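Local coordinates for hypothetical protein PA0115 (Pseudomonas aeruginosa, PDB 1XEB) that probably transfers an acetyl group from acetyl-CoA to an amine substrate, as expected of a GNAT-type N-acetyltransferase of the ElaA family, at residues 47-52 with 65-70; 114-119 with 137-142; 130-135 with 143-148. All coordinates share one frame; numbering follows the deposited sequence.

Contact 1: 47-52 with 65-70; sequences GDTHHL and RLLDPV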
loop_
_atom_site.group_PDB
_atom_site.type_symbol
_atom_site.label_atom_id
_atom_site.label_comp_id
_atom_site.label_asym_id
_atom_site.label_seq_id
_atom_site.Cartn_x
_atom_site.Cartn_y
_atom_site.Cartn_z
ATOM N N GLY A 47 16.124 -2.671 -1.687
ATOM C CA GLY A 47 16.118 -3.254 -0.356
ATOM C C GLY A 47 15.213 -4.467 -0.260
ATOM O O GLY A 47 15.367 -5.432 -1.019
ATOM N N ASP A 48 14.267 -4.425 0.674
ATOM C CA ASP A 48 13.343 -5.529 0.847
ATOM C C ASP A 48 11.884 -5.124 0.595
ATOM O O ASP A 48 10.955 -5.687 1.184
ATOM C CB ASP A 48 13.490 -6.144 2.246
ATOM C CG ASP A 48 14.802 -6.917 2.419
ATOM O OD1 ASP A 48 15.139 -7.757 1.550
ATOM O OD2 ASP A 48 15.488 -6.688 3.437
ATOM N N THR A 49 11.668 -4.157 -0.281
ATOM C CA THR A 49 10.303 -3.769 -0.562
ATOM C C THR A 49 9.467 -4.998 -0.947
ATOM O O THR A 49 9.853 -5.779 -1.833
ATOM C CB THR A 49 10.234 -2.788 -1.711
ATOM O OG1 THR A 49 10.955 -1.607 -1.374
ATOM C CG2 THR A 49 8.802 -2.436 -2.002
ATOM N N HIS A 50 8.332 -5.188 -0.280
ATOM C CA HIS A 50 7.477 -6.313 -0.637
ATOM C C HIS A 50 6.248 -5.833 -1.392
ATOM O O HIS A 50 5.931 -4.642 -1.385
ATOM C CB HIS A 50 7.070 -7.120 0.604
ATOM C CG HIS A 50 8.096 -8.128 1.018
ATOM N ND1 HIS A 50 9.362 -7.775 1.422
ATOM C CD2 HIS A 50 8.058 -9.482 1.050
ATOM C CE1 HIS A 50 10.063 -8.866 1.682
ATOM N NE2 HIS A 50 9.294 -9.915 1.462
ATOM N N HIS A 51 5.575 -6.766 -2.061
ATOM C CA HIS A 51 4.385 -6.443 -2.827
ATOM C C HIS A 51 3.257 -7.438 -2.527
ATOM O O HIS A 51 3.358 -8.634 -2.834
ATOM C CB HIS A 51 4.730 -6.439 -4.320
ATOM C CG HIS A 51 5.833 -5.487 -4.674
ATOM N ND1 HIS A 51 5.598 -4.199 -5.114
ATOM C CD2 HIS A 51 7.181 -5.614 -4.586
ATOM C CE1 HIS A 51 6.753 -3.575 -5.274
ATOM N NE2 HIS A 51 7.728 -4.412 -4.959
ATOM N N LEU A 52 2.189 -6.935 -1.910
ATOM C CA LEU A 52 1.039 -7.751 -1.570
ATOM C C LEU A 52 0.051 -7.664 -2.720
ATOM O O LEU A 52 -0.334 -6.578 -3.142
ATOM C CB LEU A 52 0.386 -7.250 -0.281
ATOM C CG LEU A 52 -0.842 -8.057 0.138
ATOM C CD1 LEU A 52 -0.398 -9.433 0.601
ATOM C CD2 LEU A 52 -1.597 -7.332 1.237
ATOM N N ARG A 65 1.891 -1.903 -1.184
ATOM C CA ARG A 65 3.331 -2.031 -1.098
ATOM C C ARG A 65 3.864 -1.825 0.321
ATOM O O ARG A 65 3.383 -0.967 1.073
ATOM C CB ARG A 65 3.978 -1.014 -2.041
ATOM C CG ARG A 65 5.491 -1.017 -2.017
ATOM C CD ARG A 65 6.051 -0.008 -3.001
ATOM N NE ARG A 65 5.761 1.373 -2.618
ATOM C CZ ARG A 65 6.175 2.431 -3.309
ATOM N NH1 ARG A 65 6.893 2.259 -4.420
ATOM N NH2 ARG A 65 5.877 3.661 -2.893
ATOM N N LEU A 66 4.866 -2.627 0.664
ATOM C CA LEU A 66 5.521 -2.554 1.953
ATOM C C LEU A 66 7.004 -2.168 1.777
ATOM O O LEU A 66 7.770 -2.889 1.137
ATOM C CB LEU A 66 5.400 -3.910 2.666
ATOM C CG LEU A 66 3.953 -4.269 3.017
ATOM C CD1 LEU A 66 3.712 -5.762 2.906
ATOM C CD2 LEU A 66 3.651 -3.788 4.398
ATOM N N LEU A 67 7.404 -1.026 2.333
ATOM C CA LEU A 67 8.803 -0.595 2.260
ATOM C C LEU A 67 9.511 -1.041 3.552
ATOM O O LEU A 67 8.965 -0.857 4.647
ATOM C CB LEU A 67 8.875 0.926 2.109
ATOM C CG LEU A 67 8.449 1.563 0.778
ATOM C CD1 LEU A 67 7.155 0.966 0.314
ATOM C CD2 LEU A 67 8.301 3.073 0.939
ATOM N N ASP A 68 10.705 -1.627 3.435
ATOM C CA ASP A 68 11.436 -2.104 4.615
ATOM C C ASP A 68 11.938 -0.993 5.530
ATOM O O ASP A 68 12.266 0.110 5.083
ATOM C CB ASP A 68 12.615 -3.020 4.230
ATOM C CG ASP A 68 13.765 -2.277 3.579
ATOM O OD1 ASP A 68 13.893 -2.381 2.344
ATOM O OD2 ASP A 68 14.546 -1.597 4.292
ATOM N N PRO A 69 12.026 -1.292 6.835
ATOM C CA PRO A 69 12.465 -0.369 7.878
ATOM C C PRO A 69 13.887 0.189 7.855
ATOM O O PRO A 69 14.070 1.365 8.183
ATOM C CB PRO A 69 12.133 -1.132 9.163
ATOM C CG PRO A 69 12.315 -2.544 8.770
ATOM C CD PRO A 69 11.665 -2.598 7.416
ATOM N N VAL A 70 14.898 -0.597 7.479
ATOM C CA VAL A 70 16.241 -0.014 7.480
ATOM C C VAL A 70 16.331 1.126 6.460
ATOM O O VAL A 70 17.049 2.096 6.674
ATOM C CB VAL A 70 17.358 -1.058 7.208
ATOM C CG1 VAL A 70 16.868 -2.447 7.554
ATOM C CG2 VAL A 70 17.874 -0.946 5.782
#
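Thr-49 and Arg-65 meet through their aliphatic parts just before strand 50-56 begins its antiparallel hairpin with strand 59-67. The two side chains cross obliquely, Thr-49 CG2 lying 3.6 Å from Arg-65 CG. This methyl is anti to the backbone N of Thr-49, which turns it to the arginine; OG1 has two carbonyl partners, Leu-43 O and Val-46 O, for its one proton. The arginine chain bends about its CG-CD bond (chi3 67°), and its guanidinium makes a salt bridge with Asp-41.

On the face away from Arg-65, His-50 and Leu-66 stand opposite each other as a hydrogen-bonded pair, His-50 CB 4.2 Å from Leu-66 CB. His-50 N bonds to Leu-66 O at 2.8 Å, and Leu-66 N to His-50 O at 3.1 Å. The imidazole itself leads away from Leu-66, toward the backbone of Asp-48: ND1 of His-50 reaches Asp-48 O at 2.6 Å, the acceptor near the ring plane. Leu-107 of helix 92-108 and Cys-7 of strand 4-9 also touch this side chain.

Where the strands give way to loops, the carboxylate of Asp-68 takes over from the backbone. Its OD1 accepts Asp-48 N at 2.7 Å in a nearly straight bond (172°), the donor standing above the carboxylate plane. OD2 of Asp-68 accepts the N-H of Arg-71, while Asp-48 OD1 pairs with His-9 NE2. The carboxylates of Asp-48 and Asp-68 come close, 4.7 Å from Asp-48 OD2 to Asp-68 OD1; the two backbone N-H groups held by Asp-68 would help to offset that repulsion and favour its ionised form.

Contact 2: 114-119 with 137-142; sequences YLSAQA and YLEDDI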
loop_
_atom_site.group_PDB
_atom_site.type_symbol
_atom_site.label_atom_id
_atom_site.label_comp_id
_atom_site.label_asym_id
_atom_site.label_seq_id
_atom_site.Cartn_x
_atom_site.Cartn_y
_atom_site.Cartn_z
ATOM N N TYR A 114 4.082 2.608 9.407
ATOM C CA TYR A 114 3.733 3.981 9.068
ATOM C C TYR A 114 3.068 4.102 7.703
ATOM O O TYR A 114 3.415 3.398 6.760
ATOM C CB TYR A 114 4.986 4.881 9.140
ATOM C CG TYR A 114 4.754 6.316 8.709
ATOM C CD1 TYR A 114 4.698 6.664 7.357
ATOM C CD2 TYR A 114 4.525 7.309 9.645
ATOM C CE1 TYR A 114 4.412 7.971 6.955
ATOM C CE2 TYR A 114 4.237 8.613 9.260
ATOM C CZ TYR A 114 4.177 8.943 7.914
ATOM O OH TYR A 114 3.856 10.239 7.525
ATOM N N LEU A 115 2.093 5.000 7.614
ATOM C CA LEU A 115 1.412 5.235 6.352
ATOM C C LEU A 115 0.989 6.681 6.283
ATOM O O LEU A 115 0.852 7.358 7.311
ATOM C CB LEU A 115 0.191 4.305 6.183
ATOM C CG LEU A 115 -0.996 4.353 7.166
ATOM C CD1 LEU A 115 -1.805 5.613 6.991
ATOM C CD2 LEU A 115 -1.897 3.161 6.898
ATOM N N SER A 116 0.818 7.143 5.051
ATOM C CA SER A 116 0.398 8.496 4.751
ATOM C C SER A 116 -1.053 8.335 4.346
ATOM O O SER A 116 -1.355 7.863 3.245
ATOM C CB SER A 116 1.215 9.041 3.588
ATOM O OG SER A 116 0.684 10.262 3.131
ATOM N N ALA A 117 -1.945 8.720 5.253
ATOM C CA ALA A 117 -3.387 8.592 5.049
ATOM C C ALA A 117 -4.059 9.869 4.592
ATOM O O ALA A 117 -3.640 10.963 4.956
ATOM C CB ALA A 117 -4.038 8.122 6.345
ATOM N N GLN A 118 -5.114 9.735 3.797
ATOM C CA GLN A 118 -5.832 10.918 3.374
ATOM C C GLN A 118 -6.436 11.546 4.637
ATOM O O GLN A 118 -7.025 10.867 5.475
ATOM C CB GLN A 118 -6.925 10.565 2.367
ATOM C CG GLN A 118 -6.414 9.863 1.127
ATOM C CD GLN A 118 -7.276 10.135 -0.102
ATOM O OE1 GLN A 118 -8.499 10.316 0.005
ATOM N NE2 GLN A 118 -6.641 10.154 -1.282
ATOM N N ALA A 119 -6.254 12.850 4.774
ATOM C CA ALA A 119 -6.744 13.593 5.920
ATOM C C ALA A 119 -8.070 13.095 6.482
ATOM O O ALA A 119 -8.189 12.905 7.693
ATOM C CB ALA A 119 -6.856 15.061 5.558
ATOM N N TYR A 137 -0.701 17.766 5.520
ATOM C CA TYR A 137 0.089 18.280 4.405
ATOM C C TYR A 137 -0.593 17.922 3.093
ATOM O O TYR A 137 -1.518 17.118 3.073
ATOM C CB TYR A 137 1.507 17.702 4.447
ATOM C CG TYR A 137 1.579 16.188 4.524
ATOM C CD1 TYR A 137 1.523 15.397 3.371
ATOM C CD2 TYR A 137 1.720 15.543 5.756
ATOM C CE1 TYR A 137 1.613 13.997 3.452
ATOM C CE2 TYR A 137 1.808 14.157 5.844
ATOM C CZ TYR A 137 1.753 13.395 4.693
ATOM O OH TYR A 137 1.836 12.031 4.792
ATOM N N LEU A 138 -0.143 18.513 1.995
ATOM C CA LEU A 138 -0.773 18.238 0.710
ATOM C C LEU A 138 -0.079 17.230 -0.193
ATOM O O LEU A 138 1.143 17.133 -0.237
ATOM C CB LEU A 138 -0.977 19.539 -0.081
ATOM C CG LEU A 138 -1.962 20.577 0.466
ATOM C CD1 LEU A 138 -3.319 19.915 0.685
ATOM C CD2 LEU A 138 -1.441 21.164 1.772
ATOM N N GLU A 139 -0.907 16.482 -0.911
ATOM C CA GLU A 139 -0.487 15.480 -1.886
ATOM C C GLU A 139 -1.500 15.692 -3.022
ATOM O O GLU A 139 -2.694 15.478 -2.830
ATOM C CB GLU A 139 -0.603 14.059 -1.301
ATOM C CG GLU A 139 0.708 13.476 -0.743
ATOM C CD GLU A 139 0.572 12.029 -0.247
ATOM O OE1 GLU A 139 -0.118 11.214 -0.902
ATOM O OE2 GLU A 139 1.174 11.698 0.800
ATOM N N ASP A 140 -1.029 16.132 -4.188
ATOM C CA ASP A 140 -1.912 16.412 -5.325
ATOM C C ASP A 140 -3.056 17.272 -4.804
ATOM O O ASP A 140 -4.218 17.067 -5.149
ATOM C CB ASP A 140 -2.479 15.121 -5.934
ATOM C CG ASP A 140 -3.483 15.390 -7.072
ATOM O OD1 ASP A 140 -4.434 14.591 -7.226
ATOM O OD2 ASP A 140 -3.323 16.386 -7.816
ATOM N N ASP A 141 -2.716 18.227 -3.952
ATOM C CA ASP A 141 -3.708 19.122 -3.375
ATOM C C ASP A 141 -4.767 18.401 -2.535
ATOM O O ASP A 141 -5.826 18.967 -2.247
ATOM C CB ASP A 141 -4.397 19.946 -4.474
ATOM C CG ASP A 141 -4.490 21.428 -4.120
ATOM O OD1 ASP A 141 -3.422 22.087 -4.072
ATOM O OD2 ASP A 141 -5.620 21.928 -3.881
ATOM N N ILE A 142 -4.486 17.159 -2.145
ATOM C CA ILE A 142 -5.407 16.398 -1.308
ATOM C C ILE A 142 -4.796 16.329 0.083
ATOM O O ILE A 142 -3.656 15.901 0.248
ATOM C CB ILE A 142 -5.579 14.954 -1.789
ATOM C CG1 ILE A 142 -6.222 14.913 -3.179
ATOM C CG2 ILE A 142 -6.433 14.197 -0.779
ATOM C CD1 ILE A 142 -7.741 15.069 -3.167
#
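Tyr-137 reaches Ser-116 from the beta hairpin that closes the C-terminal part of the GNAT fold, in which strand 137-139 turns back into strand 142-149. The strand axes of 114-118 and 137-139 run almost perpendicular, so side chains bridge them. At CB of Tyr-137 the chain turns CG between its own backbone N and carbonyl carbon (chi1 53°). Further out, the rim of the ring comes up to the serine: CE1 of Tyr-137 is 3.9 Å from Ser-116 OG, which sits at the ring edge near its plane, and CZ is slightly nearer. The phenol oxygen completes the approach, Tyr-137 OH donating to Ser-116 OG at 2.7 Å. The same phenol oxygen meets the hydroxyl of Tyr-114 tip to tip, 3.8 Å from Tyr-114 OH.

Ser-116 passes the bond on. Its OG, anti to the backbone N (chi1 170°), donates to Glu-139 OE2 at 2.8 Å, on the syn side of the carboxylate though out of its plane. One hydroxyl thus links a phenol to an acid in a short chain. Glu-139 also begins the type I' turn that ends at Ile-142, closed by Ile-142 N bonding to Glu-139 O. His-144 of the returning strand touches Ser-116, Tyr-137 and Glu-139 alike. At the end of the turn, the methyl CG2 of Ile-142 has Gln-118 NE2 4.1 Å away, the two side chains crossing at a slant.

Contact 3: 130-135 with 143-148; sequences FVAVTE and PHIGMR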
loop_
_atom_site.group_PDB
_atom_site.type_symbol
_atom_site.label_atom_id
_atom_site.label_comp_id
_atom_site.label_asym_id
_atom_site.label_seq_id
_atom_site.Cartn_x
_atom_site.Cartn_y
_atom_site.Cartn_z
ATOM N N PHE A 130 -3.734 3.028 14.343
ATOM C CA PHE A 130 -2.851 4.093 13.885
ATOM C C PHE A 130 -3.207 5.400 14.589
ATOM O O PHE A 130 -4.370 5.647 14.888
ATOM C CB PHE A 130 -2.964 4.265 12.369
ATOM C CG PHE A 130 -2.254 3.194 11.576
ATOM C CD1 PHE A 130 -0.934 3.367 11.174
ATOM C CD2 PHE A 130 -2.914 2.021 11.220
ATOM C CE1 PHE A 130 -0.275 2.379 10.418
ATOM C CE2 PHE A 130 -2.275 1.039 10.476
ATOM C CZ PHE A 130 -0.948 1.217 10.071
ATOM N N VAL A 131 -2.195 6.222 14.869
ATOM C CA VAL A 131 -2.401 7.517 15.514
ATOM C C VAL A 131 -1.665 8.578 14.704
ATOM O O VAL A 131 -0.614 8.304 14.131
ATOM C CB VAL A 131 -1.859 7.523 16.971
ATOM C CG1 VAL A 131 -2.042 8.911 17.600
ATOM C CG2 VAL A 131 -2.594 6.474 17.804
ATOM N N ALA A 132 -2.216 9.785 14.659
ATOM C CA ALA A 132 -1.610 10.885 13.905
ATOM C C ALA A 132 -0.203 11.248 14.385
ATOM O O ALA A 132 0.037 11.348 15.592
ATOM C CB ALA A 132 -2.511 12.112 13.978
ATOM N N VAL A 133 0.729 11.439 13.452
ATOM C CA VAL A 133 2.099 11.817 13.834
ATOM C C VAL A 133 2.656 13.038 13.110
ATOM O O VAL A 133 3.793 13.421 13.333
ATOM C CB VAL A 133 3.104 10.648 13.648
ATOM C CG1 VAL A 133 3.005 9.681 14.835
ATOM C CG2 VAL A 133 2.824 9.929 12.323
ATOM N N THR A 134 1.864 13.643 12.236
ATOM C CA THR A 134 2.309 14.831 11.520
ATOM C C THR A 134 1.139 15.793 11.434
ATOM O O THR A 134 0.019 15.443 11.786
ATOM C CB THR A 134 2.779 14.516 10.068
ATOM O OG1 THR A 134 1.667 14.061 9.286
ATOM C CG2 THR A 134 3.865 13.458 10.075
ATOM N N GLU A 135 1.406 17.014 10.989
ATOM C CA GLU A 135 0.343 17.993 10.821
ATOM C C GLU A 135 -0.163 17.637 9.420
ATOM O O GLU A 135 0.504 16.873 8.710
ATOM C CB GLU A 135 0.925 19.405 10.854
ATOM C CG GLU A 135 -0.036 20.491 11.354
ATOM C CD GLU A 135 -0.399 20.357 12.838
ATOM O OE1 GLU A 135 -1.267 19.523 13.176
ATOM O OE2 GLU A 135 0.190 21.088 13.671
ATOM N N PRO A 143 -5.547 16.745 1.107
ATOM C CA PRO A 143 -4.969 16.683 2.454
ATOM C C PRO A 143 -4.708 15.273 2.975
ATOM O O PRO A 143 -5.575 14.404 2.929
ATOM C CB PRO A 143 -5.968 17.470 3.304
ATOM C CG PRO A 143 -7.244 17.405 2.517
ATOM C CD PRO A 143 -6.792 17.529 1.095
ATOM N N HIS A 144 -3.485 15.070 3.461
ATOM C CA HIS A 144 -3.023 13.798 3.999
ATOM C C HIS A 144 -2.449 14.042 5.379
ATOM O O HIS A 144 -2.210 15.176 5.770
ATOM C CB HIS A 144 -1.922 13.201 3.125
ATOM C CG HIS A 144 -2.429 12.482 1.918
ATOM N ND1 HIS A 144 -3.153 13.107 0.929
ATOM C CD2 HIS A 144 -2.295 11.189 1.530
ATOM C CE1 HIS A 144 -3.440 12.233 -0.020
ATOM N NE2 HIS A 144 -2.929 11.061 0.321
ATOM N N ILE A 145 -2.199 12.965 6.102
ATOM C CA ILE A 145 -1.669 13.069 7.440
ATOM C C ILE A 145 -0.944 11.764 7.730
ATOM O O ILE A 145 -1.463 10.692 7.478
ATOM C CB ILE A 145 -2.835 13.319 8.444
ATOM C CG1 ILE A 145 -2.304 13.501 9.856
ATOM C CG2 ILE A 145 -3.826 12.164 8.399
ATOM C CD1 ILE A 145 -3.376 14.030 10.804
ATOM N N GLY A 146 0.275 11.860 8.232
ATOM C CA GLY A 146 1.023 10.660 8.525
ATOM C C GLY A 146 0.588 10.051 9.835
ATOM O O GLY A 146 0.446 10.744 10.840
HETATM N N MSE A 147 0.402 8.737 9.825
HETATM C CA MSE A 147 -0.028 8.011 11.003
HETATM C C MSE A 147 0.846 6.792 11.202
HETATM O O MSE A 147 1.288 6.175 10.227
HETATM C CB MSE A 147 -1.486 7.566 10.830
HETATM C CG MSE A 147 -2.425 8.687 10.407
HETATM SE SE MSE A 147 -4.291 8.143 10.256
HETATM C CE MSE A 147 -4.692 8.095 12.154
ATOM N N ARG A 148 1.112 6.447 12.459
ATOM C CA ARG A 148 1.905 5.261 12.739
ATOM C C ARG A 148 1.194 4.397 13.761
ATOM O O ARG A 148 0.465 4.892 14.617
ATOM C CB ARG A 148 3.311 5.616 13.240
ATOM C CG ARG A 148 3.347 6.244 14.604
ATOM C CD ARG A 148 4.109 5.377 15.578
ATOM N NE ARG A 148 5.483 5.152 15.158
ATOM C CZ ARG A 148 6.412 4.586 15.925
ATOM N NH1 ARG A 148 7.646 4.406 15.459
ATOM N NH2 ARG A 148 6.109 4.213 17.163
#
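Val-131 and Arg-148 exchange two backbone hydrogen bonds as an antiparallel pair: Val-131 N to Arg-148 O at 3.0 Å, and Arg-148 N to Val-131 O at the same length. A third, Val-133 N to Gly-146 O at 2.7 Å, carries the pairing past the non-hydrogen-bonded pair Ala-132 and Met-147. Next along, a side chain takes the place of a main-chain acceptor. Thr-134 OG1, turned between its own backbone N and carbonyl carbon (chi1 66°), accepts Gly-146 N at 2.8 Å and donates to Glu-135 O. The hydroxyl is thereby held from two sides.

These bonds fasten residues 131-134 to one edge of strand 142-149; the other edge pairs with strand 113-118, and this antiparallel arrangement forms the C-terminal part of the GNAT sheet.

Among the apolar contacts, Ala-132 CB touches Ile-145 CD1 at 3.8 Å, and Phe-130 CB lies 3.9 Å from CB of Met-147, a selenomethionine. The selenomethionine chain bends at chi3 (76°), and its CE methyl lies against the carbonyl of Phe-130, 3.7 Å from Phe-130 O. Gln-122 of helix 122-126 touches Ala-132, Ile-145 and Met-147. Val-133, past the paired residues, crosses Arg-148 at about a right angle, Val-133 CG1 3.5 Å from Arg-148 CG; the guanidinium goes on to a salt bridge with the terminal carboxylate of Ala-150.

The aromatic contact is with main chain. Phe-130 lays its CD1 rim 3.7 Å from Met-147 O, which lies at the ring edge, near its plane, while Leu-115 and Tyr-125 also touch this residue.

Contacts 2 and 3 are neighbours, their centres about 8 Å apart, and they interlock along the chain. Strand 142-149 joins them: Ile-145 N lies 2.7 Å from Ala-117 O, a probable hydrogen bond between the strand of contact 3 and that of contact 2. Contact 1 stands apart, its centre about 20 Å from either of the others, with nearest atoms about 7 Å from contact 2 and 9 Å from contact 3. It belongs to the N-terminal part of the same sheet. The two parts meet where strand 76-83 pairs with strand 113-118; in GNAT enzymes the cofactor usually binds where these two parallel strands splay, so strand 113-118 would probably line one side, with contact 1 one strand further away.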